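PDB 3TR4: inorganic pyrophosphatase from Coxiella burnetii, which probably catalyses the hydrolysis of inorganic pyrophosphate to two phosphate ions, with magnesium as its cofactor. Local coordinates for residues Phe17-Glu22 / Leu71-Leu76; Thr49-Pro54 / Ser137-Arg142; Val89-Ile94 / Ser105-Val110. One frame throughout, in Å; residues are numbered along the deposited sequence.

Contact 1: residues Phe17-Glu22 / Leu71-Leu76. With MN (manganese (II) ion), chain I.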
loop_
_atom_site.group_PDB
_atom_site.type_symbol
_atom_site.label_atom_id
_atom_site.label_comp_id
_atom_site.label_asym_id
_atom_site.label_seq_id
_atom_site.Cartn_x
_atom_site.Cartn_y
_atom_site.Cartn_z
ATOM N N PHE B 17 28.726 -9.591 -6.647
ATOM C CA PHE B 17 28.754 -10.061 -5.271
ATOM C C PHE B 17 27.357 -10.164 -4.670
ATOM O O PHE B 17 26.385 -9.660 -5.235
ATOM C CB PHE B 17 29.699 -9.211 -4.407
ATOM C CG PHE B 17 29.314 -7.756 -4.297
ATOM C CD1 PHE B 17 29.726 -6.838 -5.253
ATOM C CD2 PHE B 17 28.580 -7.300 -3.213
ATOM C CE1 PHE B 17 29.391 -5.498 -5.141
ATOM C CE2 PHE B 17 28.244 -5.960 -3.093
ATOM C CZ PHE B 17 28.648 -5.059 -4.057
ATOM N N ASN B 18 27.262 -10.841 -3.532
ATOM C CA ASN B 18 25.974 -11.087 -2.895
ATOM C C ASN B 18 25.583 -10.009 -1.898
ATOM O O ASN B 18 26.422 -9.481 -1.169
ATOM C CB ASN B 18 25.977 -12.452 -2.208
ATOM C CG ASN B 18 26.056 -13.599 -3.197
ATOM O OD1 ASN B 18 25.587 -13.487 -4.330
ATOM N ND2 ASN B 18 26.646 -14.711 -2.773
ATOM N N VAL B 19 24.297 -9.686 -1.870
ATOM C CA VAL B 19 23.774 -8.759 -0.881
ATOM C C VAL B 19 22.479 -9.311 -0.314
ATOM O O VAL B 19 21.603 -9.759 -1.056
ATOM C CB VAL B 19 23.519 -7.365 -1.485
ATOM C CG1 VAL B 19 22.728 -6.503 -0.517
ATOM C CG2 VAL B 19 24.845 -6.694 -1.841
ATOM N N ILE B 20 22.373 -9.306 1.008
ATOM C CA ILE B 20 21.120 -9.639 1.662
ATOM C C ILE B 20 20.426 -8.339 2.041
ATOM O O ILE B 20 20.966 -7.528 2.793
ATOM C CB ILE B 20 21.337 -10.517 2.905
ATOM C CG1 ILE B 20 21.884 -11.887 2.491
ATOM C CG2 ILE B 20 20.031 -10.674 3.670
ATOM C CD1 ILE B 20 22.278 -12.783 3.654
ATOM N N ILE B 21 19.235 -8.134 1.497
ATOM C CA ILE B 21 18.513 -6.889 1.710
ATOM C C ILE B 21 17.869 -6.873 3.093
ATOM O O ILE B 21 17.269 -7.858 3.517
ATOM C CB ILE B 21 17.445 -6.670 0.625
ATOM C CG1 ILE B 21 18.112 -6.508 -0.745
ATOM C CG2 ILE B 21 16.600 -5.447 0.947
ATOM C CD1 ILE B 21 19.015 -5.293 -0.851
ATOM N N GLU B 22 18.010 -5.752 3.792
ATOM C CA GLU B 22 17.460 -5.613 5.134
ATOM C C GLU B 22 16.362 -4.555 5.172
ATOM O O GLU B 22 15.408 -4.668 5.938
ATOM C CB GLU B 22 18.576 -5.288 6.136
ATOM C CG GLU B 22 19.530 -6.455 6.394
ATOM C CD GLU B 22 20.723 -6.072 7.257
ATOM O OE1 GLU B 22 21.281 -4.972 7.053
ATOM O OE2 GLU B 22 21.103 -6.872 8.139
ATOM N N LEU B 71 29.971 -5.655 5.644
ATOM C CA LEU B 71 30.025 -4.465 4.800
ATOM C C LEU B 71 28.635 -4.016 4.336
ATOM O O LEU B 71 27.874 -4.816 3.796
ATOM C CB LEU B 71 30.915 -4.742 3.584
ATOM C CG LEU B 71 31.058 -3.636 2.543
ATOM C CD1 LEU B 71 31.624 -2.382 3.171
ATOM C CD2 LEU B 71 31.939 -4.107 1.394
ATOM N N ASP B 72 28.318 -2.738 4.549
ATOM C CA ASP B 72 27.034 -2.162 4.139
ATOM C C ASP B 72 26.976 -1.905 2.644
ATOM O O ASP B 72 27.972 -1.520 2.031
ATOM C CB ASP B 72 26.788 -0.820 4.821
ATOM C CG ASP B 72 26.700 -0.927 6.322
ATOM O OD1 ASP B 72 26.403 -2.027 6.833
ATOM O OD2 ASP B 72 26.914 0.111 6.980
ATOM N N VAL B 73 25.792 -2.072 2.069
ATOM C CA VAL B 73 25.599 -1.802 0.653
ATOM C C VAL B 73 24.287 -1.071 0.402
ATOM O O VAL B 73 23.253 -1.412 0.978
ATOM C CB VAL B 73 25.614 -3.101 -0.165
ATOM C CG1 VAL B 73 25.427 -2.801 -1.644
ATOM C CG2 VAL B 73 26.912 -3.854 0.073
ATOM N N LEU B 74 24.344 -0.051 -0.448
ATOM C CA LEU B 74 23.145 0.599 -0.957
ATOM C C LEU B 74 22.882 0.051 -2.353
ATOM O O LEU B 74 23.764 0.086 -3.215
ATOM C CB LEU B 74 23.358 2.107 -1.033
ATOM C CG LEU B 74 23.759 2.774 0.283
ATOM C CD1 LEU B 74 24.262 4.193 0.047
ATOM C CD2 LEU B 74 22.586 2.762 1.244
ATOM N N VAL B 75 21.680 -0.457 -2.586
ATOM C CA VAL B 75 21.360 -1.002 -3.903
ATOM C C VAL B 75 20.214 -0.245 -4.562
ATOM O O VAL B 75 19.108 -0.186 -4.029
ATOM C CB VAL B 75 21.002 -2.497 -3.838
ATOM C CG1 VAL B 75 20.861 -3.060 -5.246
ATOM C CG2 VAL B 75 22.067 -3.261 -3.057
ATOM N N LEU B 76 20.492 0.346 -5.721
ATOM C CA LEU B 76 19.465 1.016 -6.500
ATOM C C LEU B 76 18.788 0.009 -7.416
ATOM O O LEU B 76 19.453 -0.748 -8.119
ATOM C CB LEU B 76 20.074 2.138 -7.335
ATOM C CG LEU B 76 20.833 3.223 -6.571
ATOM C CD1 LEU B 76 21.480 4.195 -7.544
ATOM C CD2 LEU B 76 19.898 3.951 -5.625
HETATM MN MN MN I . 27.228 -0.581 9.277
HETATM O O HOH W 1 28.734 -1.822 8.886
HETATM O O HOH W 2 25.792 -2.524 9.882
#
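V19 and V73 both hold CG1 anti to the backbone N (chi1 169° and -179°), and the CG2 of each then stands beside that N. The two valines interlock: V19 CG2 sits against both methyls of V73, 3.9 Å from V73 CG1. V73 CG2 also meets the ring of F17 at its edge, near the ring plane, 4.0 Å from CE2. Further along, V75 CG2 lies 4.2 Å from V19 CG1 and 4.3 Å from I21 CD1. The strands cross at 83° and share no hydrogen bond, since they face each other across the interior of the curled, barrel-like sheet at the core of family I pyrophosphatases. Branched valines suit this place: they fit extended backbone and fill the interior with compact methyl pairs. By strand alternation the CB atoms of D72 and L74 point away from strand 17-22; L74 packs on I136 and F140 of helix 130-142, and D72 reaches the metal. D72 OD2 binds the manganese ion at 2.4 Å and also accepts a hydrogen bond from K106 NZ. D72 OD1 accepts a hydrogen bond from each of two metal-bound waters, one of them weak; D104 is a further protein ligand of the same ion.

Contact 2: residues Thr49-Pro54 / Ser137-Arg142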
loop_
_atom_site.group_PDB
_atom_site.type_symbol
_atom_site.label_atom_id
_atom_site.label_comp_id
_atom_site.label_asym_id
_atom_site.label_seq_id
_atom_site.Cartn_x
_atom_site.Cartn_y
_atom_site.Cartn_z
ATOM N N THR B 49 12.228 9.721 12.979
ATOM C CA THR B 49 12.299 10.756 11.952
ATOM C C THR B 49 11.355 10.454 10.796
ATOM O O THR B 49 11.189 9.300 10.401
ATOM C CB THR B 49 13.729 10.940 11.405
ATOM O OG1 THR B 49 14.209 9.697 10.879
ATOM C CG2 THR B 49 14.667 11.419 12.503
ATOM N N SER B 50 10.736 11.497 10.257
ATOM C CA SER B 50 9.786 11.325 9.169
ATOM C C SER B 50 10.531 11.263 7.838
ATOM O O SER B 50 10.441 12.176 7.019
ATOM C CB SER B 50 8.765 12.464 9.172
ATOM O OG SER B 50 7.542 12.045 8.594
HETATM N N MSE B 51 11.280 10.180 7.641
HETATM C CA MSE B 51 12.100 10.001 6.447
HETATM C C MSE B 51 12.042 8.559 5.972
HETATM O O MSE B 51 11.760 7.650 6.753
HETATM C CB MSE B 51 13.560 10.360 6.733
HETATM C CG MSE B 51 13.761 11.721 7.356
HETATM SE SE MSE B 51 15.605 12.030 7.925
HETATM C CE MSE B 51 16.444 12.330 6.186
ATOM N N ARG B 52 12.320 8.352 4.690
ATOM C CA ARG B 52 12.329 7.011 4.127
ATOM C C ARG B 52 13.627 6.758 3.372
ATOM O O ARG B 52 14.199 7.672 2.787
ATOM C CB ARG B 52 11.140 6.818 3.191
ATOM C CG ARG B 52 9.801 7.167 3.815
ATOM C CD ARG B 52 9.431 6.221 4.951
ATOM N NE ARG B 52 8.059 6.457 5.390
ATOM C CZ ARG B 52 7.721 7.283 6.377
ATOM N NH1 ARG B 52 8.659 7.944 7.043
ATOM N NH2 ARG B 52 6.446 7.440 6.702
ATOM N N TYR B 53 14.094 5.514 3.394
ATOM C CA TYR B 53 15.305 5.154 2.677
ATOM C C TYR B 53 15.169 5.477 1.191
ATOM O O TYR B 53 14.156 5.160 0.570
ATOM C CB TYR B 53 15.634 3.682 2.892
ATOM C CG TYR B 53 16.446 3.442 4.137
ATOM C CD1 TYR B 53 15.909 3.687 5.391
ATOM C CD2 TYR B 53 17.749 2.976 4.062
ATOM C CE1 TYR B 53 16.641 3.475 6.534
ATOM C CE2 TYR B 53 18.494 2.760 5.203
ATOM C CZ TYR B 53 17.935 3.012 6.440
ATOM O OH TYR B 53 18.664 2.803 7.588
ATOM N N PRO B 54 16.192 6.125 0.624
ATOM C CA PRO B 54 16.190 6.548 -0.778
ATOM C C PRO B 54 16.584 5.420 -1.727
ATOM O O PRO B 54 16.630 5.626 -2.936
ATOM C CB PRO B 54 17.261 7.633 -0.797
ATOM C CG PRO B 54 18.246 7.161 0.219
ATOM C CD PRO B 54 17.416 6.553 1.324
ATOM N N SER B 137 23.008 11.108 0.083
ATOM C CA SER B 137 23.944 11.684 1.047
ATOM C C SER B 137 23.205 12.455 2.130
ATOM O O SER B 137 23.511 12.330 3.315
ATOM C CB SER B 137 24.935 12.610 0.346
ATOM O OG SER B 137 25.586 11.936 -0.716
ATOM N N HIS B 138 22.231 13.255 1.714
ATOM C CA HIS B 138 21.420 14.020 2.650
ATOM C C HIS B 138 20.746 13.099 3.661
ATOM O O HIS B 138 20.774 13.361 4.865
ATOM C CB HIS B 138 20.366 14.835 1.900
ATOM C CG HIS B 138 19.463 15.621 2.795
ATOM N ND1 HIS B 138 18.150 15.266 3.021
ATOM C CD2 HIS B 138 19.683 16.739 3.526
ATOM C CE1 HIS B 138 17.598 16.136 3.848
ATOM N NE2 HIS B 138 18.507 17.039 4.171
ATOM N N PHE B 139 20.144 12.018 3.171
ATOM C CA PHE B 139 19.498 11.052 4.054
ATOM C C PHE B 139 20.439 10.524 5.137
ATOM O O PHE B 139 20.092 10.506 6.314
ATOM C CB PHE B 139 18.911 9.875 3.269
ATOM C CG PHE B 139 18.328 8.798 4.151
ATOM C CD1 PHE B 139 19.092 7.708 4.531
ATOM C CD2 PHE B 139 17.023 8.889 4.612
ATOM C CE1 PHE B 139 18.566 6.720 5.348
ATOM C CE2 PHE B 139 16.488 7.906 5.430
ATOM C CZ PHE B 139 17.263 6.818 5.800
ATOM N N PHE B 140 21.629 10.087 4.745
ATOM C CA PHE B 140 22.530 9.482 5.719
ATOM C C PHE B 140 23.162 10.498 6.666
ATOM O O PHE B 140 23.617 10.147 7.753
ATOM C CB PHE B 140 23.564 8.586 5.040
ATOM C CG PHE B 140 22.995 7.274 4.596
ATOM C CD1 PHE B 140 22.743 6.270 5.521
ATOM C CD2 PHE B 140 22.671 7.054 3.270
ATOM C CE1 PHE B 140 22.199 5.064 5.126
ATOM C CE2 PHE B 140 22.125 5.844 2.866
ATOM C CZ PHE B 140 21.891 4.850 3.796
ATOM N N GLU B 141 23.155 11.761 6.264
ATOM C CA GLU B 141 23.616 12.826 7.138
ATOM C C GLU B 141 22.570 13.185 8.189
ATOM O O GLU B 141 22.909 13.643 9.277
ATOM C CB GLU B 141 23.969 14.071 6.323
ATOM C CG GLU B 141 25.128 13.874 5.369
ATOM C CD GLU B 141 26.067 15.061 5.345
ATOM O OE1 GLU B 141 26.994 15.100 6.185
ATOM O OE2 GLU B 141 25.874 15.953 4.492
ATOM N N ARG B 142 21.297 12.969 7.866
ATOM C CA ARG B 142 20.217 13.482 8.705
ATOM C C ARG B 142 19.377 12.419 9.416
ATOM O O ARG B 142 18.613 12.746 10.323
ATOM C CB ARG B 142 19.297 14.395 7.886
ATOM C CG ARG B 142 19.962 15.655 7.359
ATOM C CD ARG B 142 20.674 16.409 8.472
ATOM N NE ARG B 142 20.644 17.854 8.261
ATOM C CZ ARG B 142 21.321 18.490 7.309
ATOM N NH1 ARG B 142 22.081 17.809 6.462
ATOM N NH2 ARG B 142 21.230 19.808 7.198
#
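The ring of F139 is used in two ways at once: its outer edge is driven into the face of Y53, while P54 CD rests over one of its own faces. F139 CZ comes 3.4 Å from Y53 CD1, and the ring centroids are 4.6 Å apart with planes at 57°, a tilted edge-to-face pair. Here the last turns of helix 130-142, which packs beside the pyrophosphatase barrel, dock on the irregular loop between strands 40-46 and 56-59. F139 reaches the loop because CG is anti to the backbone N (chi1 175°), throwing the ring off the helix. P54 CD stands 3.9 Å from the F139 ring centroid, close to the ring normal, as a CH-pi contact. Proline suits the spot, its rigid ring offering CH groups already polarised by the adjacent N. M51, present as selenomethionine, adds a further contact: its chain bends at chi3, bringing CE to 3.8 Å from F139 CD2 and 3.9 Å from R142 CB. F140 contributes less, with CZ 4.2 Å from Y53 CE2. Y143, predicted to bind substrate, meets both phenylalanine rings, so the cluster adjoins the probable active site. The loop also forms a subunit interface in the hexamer. S50 OG and R52 O bond reciprocally to R52 O and S50 OG of a neighbouring subunit; M51 of that subunit packs on M51 of this chain, and H138 NE2 bonds to D145 OD2 of that subunit. Within the loop, R52 folds back on its own chain: NH1 donates to M51 O at 3.1 Å and 167°, with the oxygen in the guanidinium plane but the nitrogen above the carbonyl plane.

Contact 3: residues Val89-Ile94 / Ser105-Val110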
loop_
_atom_site.group_PDB
_atom_site.type_symbol
_atom_site.label_atom_id
_atom_site.label_comp_id
_atom_site.label_asym_id
_atom_site.label_seq_id
_atom_site.Cartn_x
_atom_site.Cartn_y
_atom_site.Cartn_z
ATOM N N VAL B 89 24.723 -8.243 -7.168
ATOM C CA VAL B 89 24.888 -6.849 -7.558
ATOM C C VAL B 89 26.301 -6.545 -8.040
ATOM O O VAL B 89 27.211 -7.363 -7.905
ATOM C CB VAL B 89 24.538 -5.895 -6.383
ATOM C CG1 VAL B 89 23.125 -6.153 -5.891
ATOM C CG2 VAL B 89 25.532 -6.062 -5.247
ATOM N N ARG B 90 26.469 -5.361 -8.617
ATOM C CA ARG B 90 27.771 -4.889 -9.063
ATOM C C ARG B 90 27.955 -3.459 -8.568
ATOM O O ARG B 90 27.016 -2.664 -8.601
ATOM C CB ARG B 90 27.873 -4.956 -10.590
ATOM C CG ARG B 90 26.722 -4.277 -11.315
ATOM C CD ARG B 90 26.791 -4.493 -12.826
ATOM N NE ARG B 90 25.691 -3.821 -13.514
ATOM C CZ ARG B 90 25.726 -2.557 -13.921
ATOM N NH1 ARG B 90 26.811 -1.824 -13.714
ATOM N NH2 ARG B 90 24.677 -2.027 -14.535
ATOM N N ALA B 91 29.157 -3.133 -8.104
ATOM C CA ALA B 91 29.412 -1.823 -7.504
ATOM C C ALA B 91 29.621 -0.702 -8.523
ATOM O O ALA B 91 30.152 -0.921 -9.613
ATOM C CB ALA B 91 30.598 -1.895 -6.549
ATOM N N LEU B 92 29.197 0.501 -8.150
ATOM C CA LEU B 92 29.424 1.695 -8.951
ATOM C C LEU B 92 30.413 2.604 -8.237
ATOM O O LEU B 92 31.160 3.354 -8.862
ATOM C CB LEU B 92 28.117 2.455 -9.154
ATOM C CG LEU B 92 27.009 1.759 -9.937
ATOM C CD1 LEU B 92 25.783 2.653 -9.987
ATOM C CD2 LEU B 92 27.485 1.410 -11.343
ATOM N N GLY B 93 30.400 2.544 -6.912
ATOM C CA GLY B 93 31.229 3.420 -6.114
ATOM C C GLY B 93 30.962 3.203 -4.642
ATOM O O GLY B 93 30.351 2.208 -4.251
ATOM N N ILE B 94 31.421 4.137 -3.822
ATOM C CA ILE B 94 31.259 4.010 -2.383
ATOM C C ILE B 94 30.998 5.367 -1.743
ATOM O O ILE B 94 31.592 6.372 -2.130
ATOM C CB ILE B 94 32.486 3.318 -1.745
ATOM C CG1 ILE B 94 32.315 3.182 -0.230
ATOM C CG2 ILE B 94 33.771 4.060 -2.101
ATOM C CD1 ILE B 94 33.376 2.313 0.418
ATOM N N SER B 105 31.360 3.499 6.000
ATOM C CA SER B 105 31.104 3.737 4.585
ATOM C C SER B 105 30.166 2.690 4.004
ATOM O O SER B 105 29.945 1.633 4.599
ATOM C CB SER B 105 32.412 3.766 3.798
ATOM O OG SER B 105 33.151 4.934 4.105
ATOM N N LYS B 106 29.614 2.988 2.836
ATOM C CA LYS B 106 28.643 2.106 2.217
ATOM C C LYS B 106 28.851 2.033 0.707
ATOM O O LYS B 106 28.897 3.056 0.021
ATOM C CB LYS B 106 27.229 2.577 2.554
ATOM C CG LYS B 106 26.919 2.517 4.052
ATOM C CD LYS B 106 25.756 3.411 4.431
ATOM C CE LYS B 106 25.376 3.219 5.895
ATOM N NZ LYS B 106 26.557 3.207 6.799
ATOM N N VAL B 107 28.990 0.816 0.198
ATOM C CA VAL B 107 29.123 0.604 -1.237
ATOM C C VAL B 107 27.798 0.891 -1.933
ATOM O O VAL B 107 26.736 0.515 -1.441
ATOM C CB VAL B 107 29.577 -0.835 -1.550
ATOM C CG1 VAL B 107 29.436 -1.134 -3.034
ATOM C CG2 VAL B 107 31.014 -1.045 -1.095
ATOM N N LEU B 108 27.861 1.582 -3.066
ATOM C CA LEU B 108 26.680 1.794 -3.894
ATOM C C LEU B 108 26.701 0.800 -5.051
ATOM O O LEU B 108 27.710 0.671 -5.747
ATOM C CB LEU B 108 26.643 3.227 -4.431
ATOM C CG LEU B 108 25.390 3.598 -5.232
ATOM C CD1 LEU B 108 24.160 3.571 -4.340
ATOM C CD2 LEU B 108 25.544 4.960 -5.891
ATOM N N ALA B 109 25.592 0.097 -5.254
ATOM C CA ALA B 109 25.538 -0.948 -6.271
ATOM C C ALA B 109 24.231 -0.956 -7.056
ATOM O O ALA B 109 23.258 -0.301 -6.677
ATOM C CB ALA B 109 25.780 -2.314 -5.635
ATOM N N VAL B 110 24.232 -1.705 -8.159
ATOM C CA VAL B 110 23.041 -1.960 -8.964
ATOM C C VAL B 110 22.994 -3.458 -9.253
ATOM O O VAL B 110 24.003 -4.144 -9.105
ATOM C CB VAL B 110 23.073 -1.185 -10.298
ATOM C CG1 VAL B 110 22.802 0.300 -10.065
ATOM C CG2 VAL B 110 24.407 -1.387 -10.995
#
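R90 and V110 form the tight end of this antiparallel hairpin. Their backbones bond both ways, R90 N to V110 O at 2.8 Å and V110 N to R90 O at 3.0 Å, while V110 CG2 sits over the centre of the R90 guanidinium, 3.4 Å from CZ. Next comes a classic beta bulge, in which L92 and G93 both face L108. L92 N gives L108 O a nearly straight bond (2.8 Å, 176°); G93 N adds only a weak one to the same oxygen at 3.5 Å, and L108 N donates to G93 O. Glycine suits this place because its backbone is almost fully stretched (phi 177°), easily reached without a side chain. A91 and A109 form a non-hydrogen-bonded pair, CA atoms 4.2 Å apart, as do I94 and V107. I94 CG1 is tight against K106 O (3.4 Å), but CD1 at the tip has looser neighbours, S105 CB and, at 4.4 Å, V107 CG2, though this end is no more solvent-exposed. Beyond it, K106 makes a salt bridge with the metal ligand D104. Buried R90 bonds through NH1 to the carbonyl of I122 and weakly through NH2 and NE to those of Y119 and P111, so backbone carbonyl dipoles probably help to stabilise its charge.

In the fold
From the N terminus, strand 16-23 opens contact 1, and the loop 49-54 opens contact 2 before strand 72-75 returns to close contact 1 over 48 intervening residues; these two contacts therefore cross. Contact 3 follows in series after contact 1, a local hairpin with ten residues between its segments. It lies wholly within the 82-residue span that contact 2 closes when helix 130-142 arrives. Contacts 1 and 3 have centres about 8 Å apart and share the curled sheet, L74 of one probably hydrogen-bonding through its backbone to V107 and A109 of the other. F140 joins contact 2 to both, touching L74 and K106, and so ties helix and interface loop to the barrel.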